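Long-range contacts in lipase, class 3 (Penicillium roqueforti FM164, PDB 6L7N), which probably hydrolyses the ester bonds of acylglycerol lipids, as a fungal class 3 lipase of the alpha/beta-hydrolase fold: residues D13-Y18 with N75-L80; S66-V71 with V79-G84; S167-A172 with Q190-R195; A179-A184 with G212-S217; T197-P202 with F258-W263. All coordinates share one frame; numbering follows the deposited sequence.

Overall arrangement
Four of the five contacts reach the central mixed sheet. Contact 1 packs helix 6-22 on strand 77-83, and contact 2 pairs that strand with 66-72; they share Val79 and Leu80, with centres about 10 Å apart. Contact 3 joins strands 169-173 and 193-198 further across the sheet and touches contact 1 where Trp15 meets Tyr171. Contact 4, about 25 Å centre to centre from contact 1, holds the start of helix 181-190, which leads into strand 193-198; its segments alternate along the chain with those of contacts 3 and 5. Contact 5 lies at the C-terminal end of strand 193-198, where sheet and C-terminal loop bring a probable catalytic aspartate and histidine together.

Contact 1 (D13-Y18 with N75-L80); sequences DFWVQY and NEAVVL
Phe14 and Asn75 meet end to end, CZ of the Phe14 ring 3.2 Å from ND2 of the Asn75 amide, with the two planes 54° apart. The Phe14 CG is anti to its backbone N (chi1 171°), which carries the ring off helix 6-22 toward the loop ahead of strand 77-83. Trp15 presents the rim of its six-membered ring: CH2 lies 3.8 Å from Ala77 CB, and CZ3 is equally far, 3.8 Å, from Val79 CG2, both partners near the indole plane. One indole face carries Phe14 CD2, 3.6 Å above the plane, and the ring also stacks with Tyr171. This is helix-on-sheet packing of the alpha/beta-hydrolase core. The short axes approach to 10.3 Å, and the alternate strand residues Ala77 and Val79 face the helix while Val78 turns away. Just before, Glu76 and Ala77 both oppose Asp72 in a G1 beta bulge. Tyr18, one turn on from Trp15, offers a ring face rather than an edge. Val79 CG1 stands 4.0 Å from the centroid of the Tyr18 ring and 23° off its normal, a CH-pi contact in which the side chains meet at about a right angle. Val79 CG2 lies against the tryptophan rim and also comes near Tyr18 CZ; Tyr18 OH is hydrogen-bonded to Asp72 OD2.

Contact 2 (S66-V71 with V79-G84); sequences SGFIAV and VLSFRG
Ser66, Phe68 and Ala70 pair with Arg83, Ser81 and Val79 through six backbone hydrogen bonds, two per pair, between strands whose axes lie 4.7 Å apart at 172°. They form the antiparallel hairpin 66-72/77-83 of the central sheet. Between the first two pairs, Gly67 CA comes 3.0 Å from Ser81 O, a close CA-H...O approach that suits a residue without a side chain. Phe68 CG lies between its backbone N and carbonyl carbon (chi1 60°), and this folds the ring over Ser81: Ser81 CB is 3.6 Å from the centroid of the Phe68 ring, a CH-pi contact. On the other face, Ile69 CG1 meets Leu80 CD1 at 3.8 Å, and both residues pack on helix 112-135. Arg83, bent at chi2 and chi3, is held by NE donating to Gly84 O at 2.8 Å and by NH1 bonding Asp64 O and Asn59 OD1. Ser66 OG lies over the centre of this guanidinium, 3.1 Å from Arg83 CZ, at angles too poor for a hydrogen bond.

Contact 3 (S167-A172 with Q190-R195); sequences SAKLYA and QGNNYR
Asn192 accepts the first bond of the pairing, its carbonyl O receiving Leu170 N at 3.0 Å. Strands 169-173 and 193-198 run parallel, their short axes 4.7 Å apart at 3°, and helix 181-190 lies between them in the chain, a beta-alpha-beta connection within the alpha/beta-hydrolase sheet. The Asn192 side chain lies across that of Lys169, whose CD is 3.7 Å from Asn192 CG; the lysine curls back so that NZ donates to Ser167 O. Asn193 follows with OD1 3.6 Å from Leu170 CD2, though the polar partner of this oxygen is Arg161 NH1. The backbone of Tyr194 is bonded through both its N and its O: the N donates to Leu170 O at 2.8 Å, and the O receives Ala172 N, also at 2.8 Å. Its ring lies alongside that of Tyr171, pointing the same way. The planes are 13° apart and the centroids 4.8 Å, but the rings are slid so far that they barely overlap. The closest carbons there are Tyr171 CD2 and Tyr194 CB. Arg195, whose guanidinium leads away so that NE can donate to Ile216 O, keeps its base against the first strand: its CA-H points at Ala172 O, with Arg195 CA 3.3 Å from that oxygen.

Contact 4 (A179-A184 with G212-S217); sequences ANVPLA and GYVHIS
Val214, Ala184 and Ala179 bury the most surface here. Val214 N donates to Ala179 O at 2.8 Å, where two short, weakly bonded strands run antiparallel. With CG1 anti to its backbone N (chi1 170°), Val214 splits its methyls between two helix residues: CG1 meets Ala184 CB at 3.6 Å, and CG2 presses against Val181 CG2 at 3.2 Å, tighter than usual for methyls. The Ala184 methyl also rests on the backbone, 3.4 Å from His215 O, while Ile216 CD1 reaches Ala184 CA at 3.5 Å. The helix starts at this point, with Asn180 as N-cap: its OD1 accepts from Leu183 N, from above the carbonyl plane, and also from Leu109 N. A water bridges the segments, accepting from Val181 N at 3.0 Å and donating to Gly212 O at 2.6 Å. The direct bond holds the strand just ahead of the helix, while the water bridge and methyl packing join the first turn of helix 181-190 to 212-217, so an N-H of that turn is satisfied by solvent.

Contact 5 (T197-P202 with F258-W263); sequences THTDDP and FEAHKW
The probable catalytic triad of this lipase takes two members from this contact, Asp201 and His261, and the third would be Ser147 on the nucleophile elbow. His261 ND1 donates to Asp201 OD2 at 2.7 Å and 171°. The oxygen lies in the imidazole plane and is met on its syn side, although carboxylate and ring planes are 54° apart. Asp201 CG, anti to its backbone N (chi1 -177°), extends from a type II' turn running from His198 to Asp201. Tyr264 OH also bonds OD2, and Val203 N bonds OD1, so the carboxylate is held at both oxygens. At the far end of the imidazole, His261 NE2 is hydrogen-bonded to Ser147 OG. Ala260 packs its CB into the turn, 3.5 Å from Thr199 OG1 and 3.7 Å from Asp201 N. His198 ND1 donates in its ring plane to a lone pair of Ala260 O at 2.9 Å, while Trp263 O stands 3.0 Å above one face of that ring. Pro202 CG meets the edge of Phe258 at CD1, 4.0 Å away. Since His198 NE2 is hydrogen-bonded to a second carbonyl, Ser224 O, that buried ring may well be protonated, and it ties the turn to the loop beside the likely relay.

Contact 1 (D13-Y18 with N75-L80)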
# COMPACT_ATOMS: atom_id res chain seq x y z
N ASP A 13 2.03 -4.14 -12.33
CA ASP A 13 0.78 -3.68 -12.92
C ASP A 13 -0.42 -4.43 -12.38
O ASP A 13 -1.55 -3.95 -12.52
CB ASP A 13 0.71 -3.85 -14.44
CG ASP A 13 1.94 -3.39 -15.14
OD1 ASP A 13 2.63 -2.51 -14.61
OD2 ASP A 13 2.17 -3.86 -16.28
N PHE A 14 -0.21 -5.65 -11.88
CA PHE A 14 -1.35 -6.45 -11.44
C PHE A 14 -1.79 -6.08 -10.03
O PHE A 14 -2.97 -5.78 -9.79
CB PHE A 14 -1.00 -7.94 -11.51
CG PHE A 14 -2.03 -8.84 -10.88
CD1 PHE A 14 -3.29 -8.96 -11.44
CD2 PHE A 14 -1.73 -9.56 -9.74
CE1 PHE A 14 -4.23 -9.79 -10.86
CE2 PHE A 14 -2.68 -10.38 -9.16
CZ PHE A 14 -3.93 -10.50 -9.72
N TRP A 15 -0.86 -6.09 -9.07
CA TRP A 15 -1.29 -5.96 -7.67
C TRP A 15 -1.87 -4.58 -7.38
O TRP A 15 -2.71 -4.43 -6.48
CB TRP A 15 -0.14 -6.29 -6.72
CG TRP A 15 0.24 -7.73 -6.80
CD1 TRP A 15 1.39 -8.24 -7.35
CD2 TRP A 15 -0.52 -8.86 -6.35
NE1 TRP A 15 1.38 -9.62 -7.26
CE2 TRP A 15 0.22 -10.02 -6.65
CE3 TRP A 15 -1.76 -9.00 -5.71
CZ2 TRP A 15 -0.23 -11.31 -6.33
CZ3 TRP A 15 -2.21 -10.28 -5.40
CH2 TRP A 15 -1.45 -11.41 -5.71
N VAL A 16 -1.47 -3.57 -8.15
CA VAL A 16 -2.06 -2.25 -7.98
C VAL A 16 -3.58 -2.27 -8.20
O VAL A 16 -4.29 -1.41 -7.68
CB VAL A 16 -1.37 -1.24 -8.91
CG1 VAL A 16 -1.86 -1.40 -10.36
CG2 VAL A 16 -1.61 0.18 -8.42
N GLN A 17 -4.09 -3.25 -8.95
CA GLN A 17 -5.54 -3.26 -9.21
C GLN A 17 -6.36 -3.68 -7.98
O GLN A 17 -7.54 -3.31 -7.88
CB GLN A 17 -5.83 -4.16 -10.41
CG GLN A 17 -5.16 -3.62 -11.68
CD GLN A 17 -5.39 -4.52 -12.89
OE1 GLN A 17 -6.49 -5.01 -13.11
NE2 GLN A 17 -4.33 -4.74 -13.65
N TYR A 18 -5.79 -4.43 -7.05
CA TYR A 18 -6.47 -4.66 -5.78
C TYR A 18 -6.53 -3.37 -4.95
O TYR A 18 -7.52 -3.10 -4.26
CB TYR A 18 -5.77 -5.76 -5.00
CG TYR A 18 -6.05 -7.15 -5.51
CD1 TYR A 18 -7.26 -7.76 -5.26
CD2 TYR A 18 -5.09 -7.86 -6.23
CE1 TYR A 18 -7.51 -9.05 -5.70
CE2 TYR A 18 -5.34 -9.15 -6.68
CZ TYR A 18 -6.56 -9.73 -6.40
OH TYR A 18 -6.84 -11.01 -6.85
N ASN A 75 -4.03 -16.82 -8.73
CA ASN A 75 -2.66 -16.56 -8.31
C ASN A 75 -2.34 -17.14 -6.94
O ASN A 75 -1.26 -16.86 -6.40
CB ASN A 75 -2.38 -15.05 -8.35
CG ASN A 75 -2.55 -14.47 -9.75
OD1 ASN A 75 -1.74 -14.73 -10.64
ND2 ASN A 75 -3.62 -13.70 -9.95
N GLU A 76 -3.24 -17.94 -6.37
CA GLU A 76 -3.03 -18.62 -5.09
C GLU A 76 -2.62 -17.63 -4.01
O GLU A 76 -1.56 -17.74 -3.38
CB GLU A 76 -2.00 -19.75 -5.23
CG GLU A 76 -2.52 -20.97 -6.01
CD GLU A 76 -1.82 -22.29 -5.65
OE1 GLU A 76 -1.61 -22.56 -4.45
OE2 GLU A 76 -1.49 -23.07 -6.57
N ALA A 77 -3.47 -16.62 -3.80
CA ALA A 77 -3.13 -15.59 -2.83
C ALA A 77 -4.36 -15.16 -2.04
O ALA A 77 -5.45 -15.03 -2.60
CB ALA A 77 -2.51 -14.37 -3.50
N VAL A 78 -4.17 -14.96 -0.74
CA VAL A 78 -5.08 -14.19 0.09
C VAL A 78 -4.60 -12.75 0.05
O VAL A 78 -3.40 -12.50 0.19
CB VAL A 78 -5.10 -14.73 1.53
CG1 VAL A 78 -5.97 -13.87 2.42
CG2 VAL A 78 -5.62 -16.18 1.53
N VAL A 79 -5.52 -11.82 -0.18
CA VAL A 79 -5.19 -10.42 -0.43
C VAL A 79 -5.85 -9.57 0.64
O VAL A 79 -7.07 -9.59 0.80
CB VAL A 79 -5.63 -9.97 -1.83
CG1 VAL A 79 -5.32 -8.49 -2.05
CG2 VAL A 79 -4.97 -10.84 -2.91
N LEU A 80 -5.03 -8.79 1.35
CA LEU A 80 -5.49 -7.85 2.35
C LEU A 80 -5.24 -6.47 1.78
O LEU A 80 -4.08 -6.07 1.62
CB LEU A 80 -4.72 -8.04 3.66
CG LEU A 80 -4.95 -7.02 4.77
CD1 LEU A 80 -6.44 -6.83 5.06
CD2 LEU A 80 -4.18 -7.47 6.02

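Contact 2 (S66-V71 with V79-G84)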
# COMPACT_ATOMS: atom_id res chain seq x y z
N SER A 66 -10.77 1.77 5.13
CA SER A 66 -11.65 0.71 4.65
C SER A 66 -10.80 -0.31 3.90
O SER A 66 -9.61 -0.10 3.64
CB SER A 66 -12.77 1.27 3.77
OG SER A 66 -12.26 2.05 2.71
N GLY A 67 -11.39 -1.45 3.57
CA GLY A 67 -10.64 -2.45 2.83
C GLY A 67 -11.31 -3.80 2.87
O GLY A 67 -12.48 -3.94 3.24
N PHE A 68 -10.53 -4.80 2.49
CA PHE A 68 -11.10 -6.13 2.33
C PHE A 68 -10.01 -7.19 2.41
O PHE A 68 -8.83 -6.91 2.21
CB PHE A 68 -11.87 -6.26 1.01
CG PHE A 68 -11.02 -6.03 -0.23
CD1 PHE A 68 -10.22 -7.04 -0.75
CD2 PHE A 68 -11.07 -4.81 -0.88
CE1 PHE A 68 -9.45 -6.82 -1.92
CE2 PHE A 68 -10.31 -4.58 -2.03
CZ PHE A 68 -9.50 -5.58 -2.56
N ILE A 69 -10.45 -8.41 2.73
CA ILE A 69 -9.68 -9.63 2.52
C ILE A 69 -10.40 -10.43 1.44
O ILE A 69 -11.58 -10.77 1.60
CB ILE A 69 -9.55 -10.45 3.81
CG1 ILE A 69 -9.02 -9.58 4.97
CG2 ILE A 69 -8.71 -11.71 3.58
CD1 ILE A 69 -8.94 -10.33 6.30
N ALA A 70 -9.69 -10.70 0.35
CA ALA A 70 -10.22 -11.47 -0.78
C ALA A 70 -9.32 -12.66 -1.05
O ALA A 70 -8.18 -12.72 -0.58
CB ALA A 70 -10.33 -10.62 -2.04
N VAL A 71 -9.83 -13.63 -1.80
CA VAL A 71 -9.04 -14.80 -2.19
C VAL A 71 -8.99 -14.87 -3.70
O VAL A 71 -10.02 -14.76 -4.38
CB VAL A 71 -9.60 -16.11 -1.59
CG1 VAL A 71 -9.02 -17.28 -2.36
CG2 VAL A 71 -9.19 -16.24 -0.10
N VAL A 79 -5.52 -11.82 -0.18
CA VAL A 79 -5.19 -10.42 -0.43
C VAL A 79 -5.85 -9.57 0.64
O VAL A 79 -7.07 -9.59 0.80
CB VAL A 79 -5.63 -9.97 -1.83
CG1 VAL A 79 -5.32 -8.49 -2.05
CG2 VAL A 79 -4.97 -10.84 -2.91
N LEU A 80 -5.03 -8.79 1.35
CA LEU A 80 -5.49 -7.85 2.35
C LEU A 80 -5.24 -6.47 1.78
O LEU A 80 -4.08 -6.07 1.62
CB LEU A 80 -4.72 -8.04 3.66
CG LEU A 80 -4.95 -7.02 4.77
CD1 LEU A 80 -6.44 -6.83 5.06
CD2 LEU A 80 -4.18 -7.47 6.02
N SER A 81 -6.31 -5.74 1.47
CA SER A 81 -6.21 -4.45 0.78
C SER A 81 -6.74 -3.34 1.67
O SER A 81 -7.83 -3.47 2.25
CB SER A 81 -6.98 -4.48 -0.53
OG SER A 81 -7.09 -3.18 -1.07
N PHE A 82 -5.97 -2.25 1.76
CA PHE A 82 -6.31 -1.08 2.57
C PHE A 82 -6.48 0.17 1.71
O PHE A 82 -5.62 0.48 0.88
CB PHE A 82 -5.22 -0.78 3.61
CG PHE A 82 -5.09 -1.80 4.68
CD1 PHE A 82 -5.93 -1.80 5.78
CD2 PHE A 82 -4.10 -2.77 4.61
CE1 PHE A 82 -5.79 -2.75 6.78
CE2 PHE A 82 -3.95 -3.70 5.59
CZ PHE A 82 -4.80 -3.70 6.69
N ARG A 83 -7.57 0.89 1.95
CA ARG A 83 -7.75 2.26 1.49
C ARG A 83 -7.78 3.17 2.72
O ARG A 83 -8.51 2.91 3.68
CB ARG A 83 -9.06 2.40 0.70
CG ARG A 83 -9.21 3.72 -0.04
CD ARG A 83 -10.62 4.32 0.12
NE ARG A 83 -10.81 4.90 1.45
CZ ARG A 83 -11.99 5.10 2.02
NH1 ARG A 83 -12.05 5.63 3.25
NH2 ARG A 83 -13.11 4.81 1.38
N GLY A 84 -6.96 4.22 2.69
CA GLY A 84 -6.96 5.21 3.74
C GLY A 84 -7.89 6.36 3.41
O GLY A 84 -8.69 6.32 2.48

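Contact 3 (S167-A172 with Q190-R195)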
# COMPACT_ATOMS: atom_id res chain seq x y z
N SER A 167 6.15 -14.54 5.71
CA SER A 167 6.40 -14.38 4.29
C SER A 167 5.35 -13.52 3.59
O SER A 167 5.23 -13.57 2.36
CB SER A 167 6.50 -15.75 3.63
OG SER A 167 7.62 -16.44 4.15
N ALA A 168 4.58 -12.74 4.35
CA ALA A 168 3.63 -11.80 3.77
C ALA A 168 4.33 -10.86 2.80
O ALA A 168 5.42 -10.35 3.10
CB ALA A 168 2.94 -11.00 4.88
N LYS A 169 3.73 -10.65 1.63
CA LYS A 169 4.23 -9.69 0.66
C LYS A 169 3.57 -8.34 0.88
O LYS A 169 2.42 -8.25 1.32
CB LYS A 169 3.98 -10.16 -0.77
CG LYS A 169 3.99 -11.67 -0.96
CD LYS A 169 5.38 -12.26 -0.72
CE LYS A 169 5.37 -13.74 -1.14
NZ LYS A 169 6.18 -14.58 -0.24
N LEU A 170 4.30 -7.27 0.56
CA LEU A 170 3.78 -5.91 0.68
C LEU A 170 3.92 -5.21 -0.66
O LEU A 170 5.01 -5.18 -1.24
CB LEU A 170 4.51 -5.13 1.77
CG LEU A 170 4.31 -3.62 1.72
CD1 LEU A 170 2.89 -3.22 2.12
CD2 LEU A 170 5.37 -2.95 2.62
N TYR A 171 2.80 -4.69 -1.18
CA TYR A 171 2.78 -3.84 -2.37
C TYR A 171 2.20 -2.50 -1.95
O TYR A 171 0.99 -2.38 -1.73
CB TYR A 171 1.97 -4.47 -3.50
CG TYR A 171 2.68 -5.66 -4.10
CD1 TYR A 171 2.51 -6.93 -3.57
CD2 TYR A 171 3.51 -5.50 -5.20
CE1 TYR A 171 3.16 -8.01 -4.11
CE2 TYR A 171 4.15 -6.59 -5.76
CZ TYR A 171 3.98 -7.83 -5.20
OH TYR A 171 4.63 -8.92 -5.75
N ALA A 172 3.08 -1.51 -1.81
CA ALA A 172 2.74 -0.22 -1.22
C ALA A 172 2.92 0.84 -2.30
O ALA A 172 4.05 1.28 -2.55
CB ALA A 172 3.59 0.06 0.02
N GLN A 190 12.89 -7.62 6.53
CA GLN A 190 11.90 -8.69 6.39
C GLN A 190 11.77 -9.19 4.95
O GLN A 190 11.27 -10.30 4.74
CB GLN A 190 10.53 -8.23 6.86
CG GLN A 190 10.47 -8.02 8.36
CD GLN A 190 9.15 -7.44 8.77
OE1 GLN A 190 8.59 -6.61 8.07
NE2 GLN A 190 8.63 -7.89 9.91
N GLY A 191 12.14 -8.37 3.97
CA GLY A 191 12.02 -8.75 2.58
C GLY A 191 10.59 -8.73 2.08
O GLY A 191 9.64 -8.38 2.78
N ASN A 192 10.45 -9.11 0.80
CA ASN A 192 9.14 -9.17 0.12
C ASN A 192 8.42 -7.82 0.14
O ASN A 192 7.20 -7.75 0.27
CB ASN A 192 8.26 -10.25 0.74
CG ASN A 192 8.78 -11.66 0.47
OD1 ASN A 192 9.12 -12.01 -0.66
ND2 ASN A 192 8.85 -12.47 1.52
N ASN A 193 9.18 -6.73 -0.02
CA ASN A 193 8.62 -5.38 0.01
C ASN A 193 8.69 -4.73 -1.36
O ASN A 193 9.78 -4.58 -1.92
CB ASN A 193 9.36 -4.49 1.02
CG ASN A 193 9.26 -5.02 2.42
OD1 ASN A 193 8.15 -5.24 2.94
ND2 ASN A 193 10.41 -5.23 3.05
N TYR A 194 7.55 -4.30 -1.87
CA TYR A 194 7.46 -3.65 -3.18
C TYR A 194 6.81 -2.29 -2.99
O TYR A 194 5.59 -2.19 -2.87
CB TYR A 194 6.69 -4.53 -4.15
CG TYR A 194 7.39 -5.85 -4.30
CD1 TYR A 194 8.47 -5.97 -5.16
CD2 TYR A 194 7.01 -6.95 -3.55
CE1 TYR A 194 9.13 -7.15 -5.29
CE2 TYR A 194 7.68 -8.15 -3.68
CZ TYR A 194 8.74 -8.23 -4.56
OH TYR A 194 9.41 -9.41 -4.73
N ARG A 195 7.64 -1.25 -2.91
CA ARG A 195 7.17 0.10 -2.64
C ARG A 195 7.41 0.95 -3.87
O ARG A 195 8.50 0.93 -4.44
CB ARG A 195 7.90 0.70 -1.43
CG ARG A 195 7.40 2.10 -1.09
CD ARG A 195 8.11 2.70 0.10
NE ARG A 195 9.54 2.90 -0.10
CZ ARG A 195 10.08 3.94 -0.75
NH1 ARG A 195 11.41 4.01 -0.86
NH2 ARG A 195 9.31 4.88 -1.29

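Contact 4 (A179-A184 with G212-S217)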
# COMPACT_ATOMS: atom_id res chain seq x y z
N ALA A 179 7.71 5.47 9.39
CA ALA A 179 8.43 5.22 10.63
C ALA A 179 9.84 5.78 10.55
O ALA A 179 10.23 6.41 9.56
CB ALA A 179 8.48 3.74 10.90
N ASN A 180 10.62 5.49 11.58
CA ASN A 180 11.96 6.04 11.70
C ASN A 180 12.98 5.08 11.07
O ASN A 180 12.62 4.05 10.48
CB ASN A 180 12.28 6.35 13.16
CG ASN A 180 12.19 5.12 14.06
OD1 ASN A 180 11.79 4.04 13.63
ND2 ASN A 180 12.65 5.27 15.31
N VAL A 181 14.26 5.44 11.16
CA VAL A 181 15.32 4.59 10.60
C VAL A 181 15.30 3.15 11.11
O VAL A 181 15.46 2.23 10.29
CB VAL A 181 16.69 5.26 10.82
CG1 VAL A 181 17.72 4.29 10.50
CG2 VAL A 181 16.89 6.42 9.92
N PRO A 182 15.21 2.88 12.43
CA PRO A 182 15.19 1.48 12.86
C PRO A 182 14.00 0.73 12.31
O PRO A 182 14.14 -0.44 11.92
CB PRO A 182 15.11 1.55 14.38
CG PRO A 182 14.64 2.85 14.68
CD PRO A 182 14.96 3.78 13.56
N LEU A 183 12.83 1.36 12.24
CA LEU A 183 11.70 0.59 11.72
C LEU A 183 11.85 0.33 10.23
O LEU A 183 11.60 -0.79 9.76
CB LEU A 183 10.37 1.27 12.01
CG LEU A 183 9.14 0.43 11.60
CD1 LEU A 183 9.33 -1.03 11.97
CD2 LEU A 183 7.86 0.91 12.25
N ALA A 184 12.24 1.35 9.46
CA ALA A 184 12.52 1.13 8.04
C ALA A 184 13.55 0.02 7.83
O ALA A 184 13.39 -0.83 6.95
CB ALA A 184 13.00 2.44 7.39
N GLY A 212 13.00 12.76 10.74
CA GLY A 212 13.34 11.49 11.35
C GLY A 212 12.73 10.25 10.70
O GLY A 212 13.02 9.14 11.16
N TYR A 213 11.94 10.41 9.65
CA TYR A 213 11.28 9.29 9.01
C TYR A 213 12.13 8.75 7.87
O TYR A 213 12.87 9.48 7.22
CB TYR A 213 9.91 9.74 8.49
CG TYR A 213 8.91 9.98 9.59
CD1 TYR A 213 8.86 11.20 10.26
CD2 TYR A 213 8.03 8.98 10.00
CE1 TYR A 213 7.97 11.43 11.28
CE2 TYR A 213 7.13 9.19 11.02
CZ TYR A 213 7.11 10.42 11.67
OH TYR A 213 6.21 10.63 12.69
N VAL A 214 12.03 7.44 7.63
CA VAL A 214 12.78 6.81 6.55
C VAL A 214 11.87 5.79 5.88
O VAL A 214 11.03 5.17 6.54
CB VAL A 214 14.08 6.17 7.07
CG1 VAL A 214 14.74 5.29 6.02
CG2 VAL A 214 15.04 7.27 7.44
N HIS A 215 12.03 5.65 4.57
CA HIS A 215 11.27 4.69 3.78
C HIS A 215 11.85 3.28 3.85
O HIS A 215 13.06 3.09 4.03
CB HIS A 215 11.26 5.07 2.30
CG HIS A 215 10.09 5.90 1.89
ND1 HIS A 215 8.79 5.49 2.09
CD2 HIS A 215 10.03 7.10 1.26
CE1 HIS A 215 7.97 6.42 1.61
NE2 HIS A 215 8.70 7.39 1.10
N ILE A 216 10.97 2.30 3.63
CA ILE A 216 11.41 0.95 3.30
C ILE A 216 12.16 0.98 1.97
O ILE A 216 11.76 1.69 1.03
CB ILE A 216 10.21 -0.01 3.21
CG1 ILE A 216 9.29 0.13 4.42
CG2 ILE A 216 10.67 -1.46 3.04
CD1 ILE A 216 10.00 0.34 5.71
N SER A 217 13.22 0.19 1.87
CA SER A 217 13.97 0.02 0.64
C SER A 217 13.75 -1.38 0.06
O SER A 217 13.48 -2.32 0.81
CB SER A 217 15.46 0.24 0.89
OG SER A 217 15.69 1.61 1.19
O HOH W 1 15.21 8.09 12.18

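Contact 5 (T197-P202 with F258-W263)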
# COMPACT_ATOMS: atom_id res chain seq x y z
N THR A 197 7.00 4.70 -6.11
CA THR A 197 6.82 6.13 -6.22
C THR A 197 6.63 6.47 -7.69
O THR A 197 6.97 5.69 -8.58
CB THR A 197 8.04 6.87 -5.65
OG1 THR A 197 9.18 6.49 -6.41
CG2 THR A 197 8.24 6.53 -4.17
N HIS A 198 6.08 7.65 -7.95
CA HIS A 198 5.87 8.10 -9.32
C HIS A 198 6.42 9.51 -9.46
O HIS A 198 6.01 10.40 -8.70
CB HIS A 198 4.39 8.07 -9.71
CG HIS A 198 4.14 8.51 -11.13
ND1 HIS A 198 3.07 9.30 -11.48
CD2 HIS A 198 4.83 8.28 -12.27
CE1 HIS A 198 3.10 9.53 -12.78
NE2 HIS A 198 4.16 8.92 -13.29
N THR A 199 7.35 9.69 -10.40
CA THR A 199 7.95 10.98 -10.72
C THR A 199 8.08 11.83 -9.46
O THR A 199 8.81 11.44 -8.54
CB THR A 199 7.16 11.70 -11.84
OG1 THR A 199 5.77 11.80 -11.51
CG2 THR A 199 7.30 10.94 -13.14
N ASP A 200 7.34 12.95 -9.38
CA ASP A 200 7.49 13.91 -8.29
C ASP A 200 6.27 13.96 -7.37
O ASP A 200 6.06 14.97 -6.69
CB ASP A 200 7.82 15.30 -8.84
CG ASP A 200 6.83 15.79 -9.91
OD1 ASP A 200 5.73 15.23 -10.05
OD2 ASP A 200 7.18 16.78 -10.61
N ASP A 201 5.46 12.89 -7.33
CA ASP A 201 4.37 12.73 -6.36
C ASP A 201 4.79 13.26 -4.99
O ASP A 201 5.82 12.85 -4.46
CB ASP A 201 4.00 11.25 -6.30
CG ASP A 201 2.83 10.94 -5.38
OD1 ASP A 201 2.24 11.86 -4.76
OD2 ASP A 201 2.52 9.73 -5.24
N PRO A 202 4.05 14.22 -4.41
CA PRO A 202 4.45 14.75 -3.09
C PRO A 202 4.19 13.79 -1.94
O PRO A 202 4.84 13.89 -0.90
CB PRO A 202 3.60 16.01 -2.95
CG PRO A 202 2.42 15.78 -3.83
CD PRO A 202 2.95 14.99 -5.01
N PHE A 258 0.62 17.36 -7.45
CA PHE A 258 -0.25 16.36 -6.84
C PHE A 258 -0.83 15.37 -7.84
O PHE A 258 -1.13 14.23 -7.46
CB PHE A 258 -1.37 17.05 -6.06
CG PHE A 258 -2.14 16.13 -5.14
CD1 PHE A 258 -1.53 15.57 -4.03
CD2 PHE A 258 -3.47 15.83 -5.40
CE1 PHE A 258 -2.23 14.73 -3.19
CE2 PHE A 258 -4.18 14.99 -4.56
CZ PHE A 258 -3.56 14.43 -3.46
N GLU A 259 -1.02 15.78 -9.10
CA GLU A 259 -1.61 14.85 -10.07
C GLU A 259 -0.79 13.57 -10.19
O GLU A 259 -1.36 12.49 -10.40
CB GLU A 259 -1.75 15.50 -11.44
CG GLU A 259 -2.25 16.93 -11.40
CD GLU A 259 -1.16 17.95 -11.70
OE1 GLU A 259 -1.30 18.67 -12.73
OE2 GLU A 259 -0.16 18.01 -10.93
N ALA A 260 0.53 13.66 -10.00
CA ALA A 260 1.36 12.47 -10.14
C ALA A 260 0.99 11.38 -9.14
O ALA A 260 1.39 10.23 -9.32
CB ALA A 260 2.84 12.84 -10.00
N HIS A 261 0.24 11.74 -8.09
CA HIS A 261 -0.13 10.78 -7.05
C HIS A 261 -1.16 9.78 -7.54
O HIS A 261 -1.26 8.67 -7.00
CB HIS A 261 -0.69 11.53 -5.85
CG HIS A 261 -0.93 10.66 -4.65
ND1 HIS A 261 0.03 9.83 -4.11
CD2 HIS A 261 -2.04 10.49 -3.88
CE1 HIS A 261 -0.46 9.20 -3.06
NE2 HIS A 261 -1.72 9.58 -2.90
N LYS A 262 -1.96 10.15 -8.54
CA LYS A 262 -3.06 9.26 -8.87
C LYS A 262 -2.70 8.23 -9.92
O LYS A 262 -3.44 7.26 -10.10
CB LYS A 262 -4.27 10.10 -9.31
CG LYS A 262 -4.64 11.13 -8.23
CD LYS A 262 -6.12 11.13 -7.98
CE LYS A 262 -6.67 12.46 -7.49
NZ LYS A 262 -8.16 12.51 -7.65
N TRP A 263 -1.55 8.38 -10.58
CA TRP A 263 -1.20 7.61 -11.77
C TRP A 263 -0.07 6.63 -11.43
O TRP A 263 1.11 6.94 -11.58
CB TRP A 263 -0.83 8.56 -12.90
CG TRP A 263 -2.04 9.32 -13.39
CD1 TRP A 263 -2.38 10.62 -13.09
CD2 TRP A 263 -3.09 8.81 -14.21
NE1 TRP A 263 -3.57 10.94 -13.71
CE2 TRP A 263 -4.02 9.85 -14.40
CE3 TRP A 263 -3.32 7.57 -14.82
CZ2 TRP A 263 -5.17 9.68 -15.17
CZ3 TRP A 263 -4.47 7.41 -15.59
CH2 TRP A 263 -5.38 8.46 -15.76